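PDB 3ZXX: subtilisin-like protein from Prochloron didemni, which is probably a serine endopeptidase of the subtilisin (S8) family, represented here by the self-cleaved protease domain of the longer PatA protein. Local coordinates for residues A32-P37 / V98-D103. Numbering follows the deposited sequence.
Sequences AILDGP and VPIFSD
A chi1 of 61° sets CG of Phe101 between its own backbone N and carbonyl carbon, a placement that brings CE1 and CZ against the backbone of Gly36 and Pro37. Ile100 shares that chi1, which leaves its CG2 anti to the carbonyl carbon and set against Leu34, CG2 to CB 3.7 Å, the two side chains crossing at about a right angle. Leu34 also runs alongside Val98, pointing the same way, with CD1 3.8 Å from Val98 CB. The backbones pair as parallel strands: Val98 N bonds to Ile33 O (2.9 Å), Asp35 N reaches Val98 O weakly, and Ile100 N continues the pattern to Asp35 O. That same Asp35 O meets the edge of the Phe101 ring, near its plane, 3.6 Å from CD1, while CE1 lies 3.5 Å from Gly36 C. Ile100 CG1 also packs against Asp35 O, at 3.7 Å. An alanine in place of Ile100 would probably open a gap beside Leu34 CB and leave less apolar cover alongside the Asp35 carbonyl. Asp35, predicted as the charge-relay aspartate, turns away from this pairing; its OD1 takes Gly36 N through the anti lone pair and also Ala69 N, and OD2 bonds Ser68 OG. The side chains of His70 and Ser230, the other predicted charge-relay residues, lie about 6 and 7 Å from that of Asp35. Strands 30-35 and 94-99 are thus neighbours in the parallel sheet of the subtilisin fold, with 127-130 flanking 30-35 on its other edge, helix 110-122 covering Leu34 and helix 71-79 packing on Ile33.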
loop_
_atom_site.group_PDB
_atom_site.type_symbol
_atom_site.label_atom_id
_atom_site.label_comp_id
_atom_site.label_asym_id
_atom_site.label_seq_id
_atom_site.Cartn_x
_atom_site.Cartn_y
_atom_site.Cartn_z
ATOM N N ALA A 32 1.760 -5.478 6.244
ATOM C CA ALA A 32 0.385 -5.823 6.568
ATOM C C ALA A 32 -0.551 -5.419 5.434
ATOM O O ALA A 32 -0.449 -4.297 4.901
ATOM C CB ALA A 32 -0.044 -5.135 7.863
ATOM N N ILE A 33 -1.461 -6.324 5.080
ATOM C CA ILE A 33 -2.534 -6.030 4.117
ATOM C C ILE A 33 -3.825 -5.878 4.931
ATOM O O ILE A 33 -4.256 -6.819 5.590
ATOM C CB ILE A 33 -2.716 -7.163 3.078
ATOM C CG1 ILE A 33 -1.408 -7.478 2.327
ATOM C CG2 ILE A 33 -3.835 -6.830 2.096
ATOM C CD1 ILE A 33 -0.829 -6.316 1.531
ATOM N N LEU A 34 -4.411 -4.681 4.914
ATOM C CA LEU A 34 -5.662 -4.402 5.616
ATOM C C LEU A 34 -6.780 -4.350 4.588
ATOM O O LEU A 34 -6.841 -3.432 3.761
ATOM C CB LEU A 34 -5.571 -3.071 6.369
ATOM C CG LEU A 34 -5.008 -3.147 7.778
ATOM C CD1 LEU A 34 -3.599 -3.706 7.744
ATOM C CD2 LEU A 34 -5.061 -1.769 8.438
ATOM N N ASP A 35 -7.644 -5.355 4.604
ATOM C CA ASP A 35 -8.632 -5.477 3.540
ATOM C C ASP A 35 -9.729 -6.468 3.911
ATOM O O ASP A 35 -9.803 -6.938 5.054
ATOM C CB ASP A 35 -7.911 -5.916 2.254
ATOM C CG ASP A 35 -8.475 -5.256 1.004
ATOM O OD1 ASP A 35 -9.714 -5.208 0.884
ATOM O OD2 ASP A 35 -7.682 -4.808 0.139
ATOM N N GLY A 36 -10.585 -6.771 2.931
ATOM C CA GLY A 36 -11.504 -7.895 3.005
ATOM C C GLY A 36 -10.800 -9.240 2.952
ATOM O O GLY A 36 -9.583 -9.326 3.125
ATOM N N PRO A 37 -11.572 -10.314 2.726
ATOM C CA PRO A 37 -11.091 -11.686 2.675
ATOM C C PRO A 37 -9.919 -11.860 1.707
ATOM O O PRO A 37 -9.883 -11.209 0.664
ATOM C CB PRO A 37 -12.323 -12.458 2.169
ATOM C CG PRO A 37 -13.473 -11.634 2.610
ATOM C CD PRO A 37 -13.019 -10.228 2.454
ATOM N N VAL A 98 -4.667 -8.767 7.696
ATOM C CA VAL A 98 -5.438 -8.199 8.793
ATOM C C VAL A 98 -6.835 -7.883 8.283
ATOM O O VAL A 98 -6.988 -7.027 7.397
ATOM C CB VAL A 98 -4.772 -6.912 9.320
ATOM C CG1 VAL A 98 -5.524 -6.363 10.540
ATOM C CG2 VAL A 98 -3.317 -7.196 9.688
ATOM N N PRO A 99 -7.853 -8.577 8.820
ATOM C CA PRO A 99 -9.205 -8.242 8.404
ATOM C C PRO A 99 -9.600 -6.888 8.977
ATOM O O PRO A 99 -9.294 -6.600 10.140
ATOM C CB PRO A 99 -10.053 -9.348 9.017
ATOM C CG PRO A 99 -9.288 -9.793 10.223
ATOM C CD PRO A 99 -7.837 -9.627 9.858
ATOM N N ILE A 100 -10.228 -6.054 8.154
ATOM C CA ILE A 100 -10.821 -4.807 8.650
ATOM C C ILE A 100 -12.343 -4.908 8.731
ATOM O O ILE A 100 -13.029 -3.892 8.803
ATOM C CB ILE A 100 -10.366 -3.569 7.842
ATOM C CG1 ILE A 100 -10.773 -3.645 6.361
ATOM C CG2 ILE A 100 -8.859 -3.386 7.977
ATOM C CD1 ILE A 100 -10.339 -2.399 5.576
ATOM N N PHE A 101 -12.844 -6.146 8.753
ATOM C CA PHE A 101 -14.268 -6.455 8.838
ATOM C C PHE A 101 -14.483 -7.486 9.940
ATOM O O PHE A 101 -13.550 -8.184 10.329
ATOM C CB PHE A 101 -14.754 -7.048 7.507
ATOM C CG PHE A 101 -14.062 -8.330 7.143
ATOM C CD1 PHE A 101 -12.837 -8.311 6.491
ATOM C CD2 PHE A 101 -14.606 -9.555 7.495
ATOM C CE1 PHE A 101 -12.178 -9.488 6.178
ATOM C CE2 PHE A 101 -13.969 -10.736 7.164
ATOM C CZ PHE A 101 -12.748 -10.704 6.512
ATOM N N SER A 102 -15.710 -7.564 10.441
ATOM C CA SER A 102 -16.163 -8.705 11.238
ATOM C C SER A 102 -17.105 -9.542 10.354
ATOM O O SER A 102 -16.971 -10.756 10.270
ATOM C CB SER A 102 -16.866 -8.236 12.510
ATOM O OG SER A 102 -17.908 -7.322 12.198
ATOM N N ASP A 103 -18.032 -8.868 9.676
ATOM C CA ASP A 103 -18.875 -9.466 8.631
ATOM C C ASP A 103 -18.539 -8.738 7.329
ATOM O O ASP A 103 -18.747 -7.523 7.230
ATOM C CB ASP A 103 -20.345 -9.270 8.995
ATOM C CG ASP A 103 -21.320 -9.929 8.000
ATOM O OD1 ASP A 103 -21.033 -10.018 6.791
ATOM O OD2 ASP A 103 -22.405 -10.334 8.451
#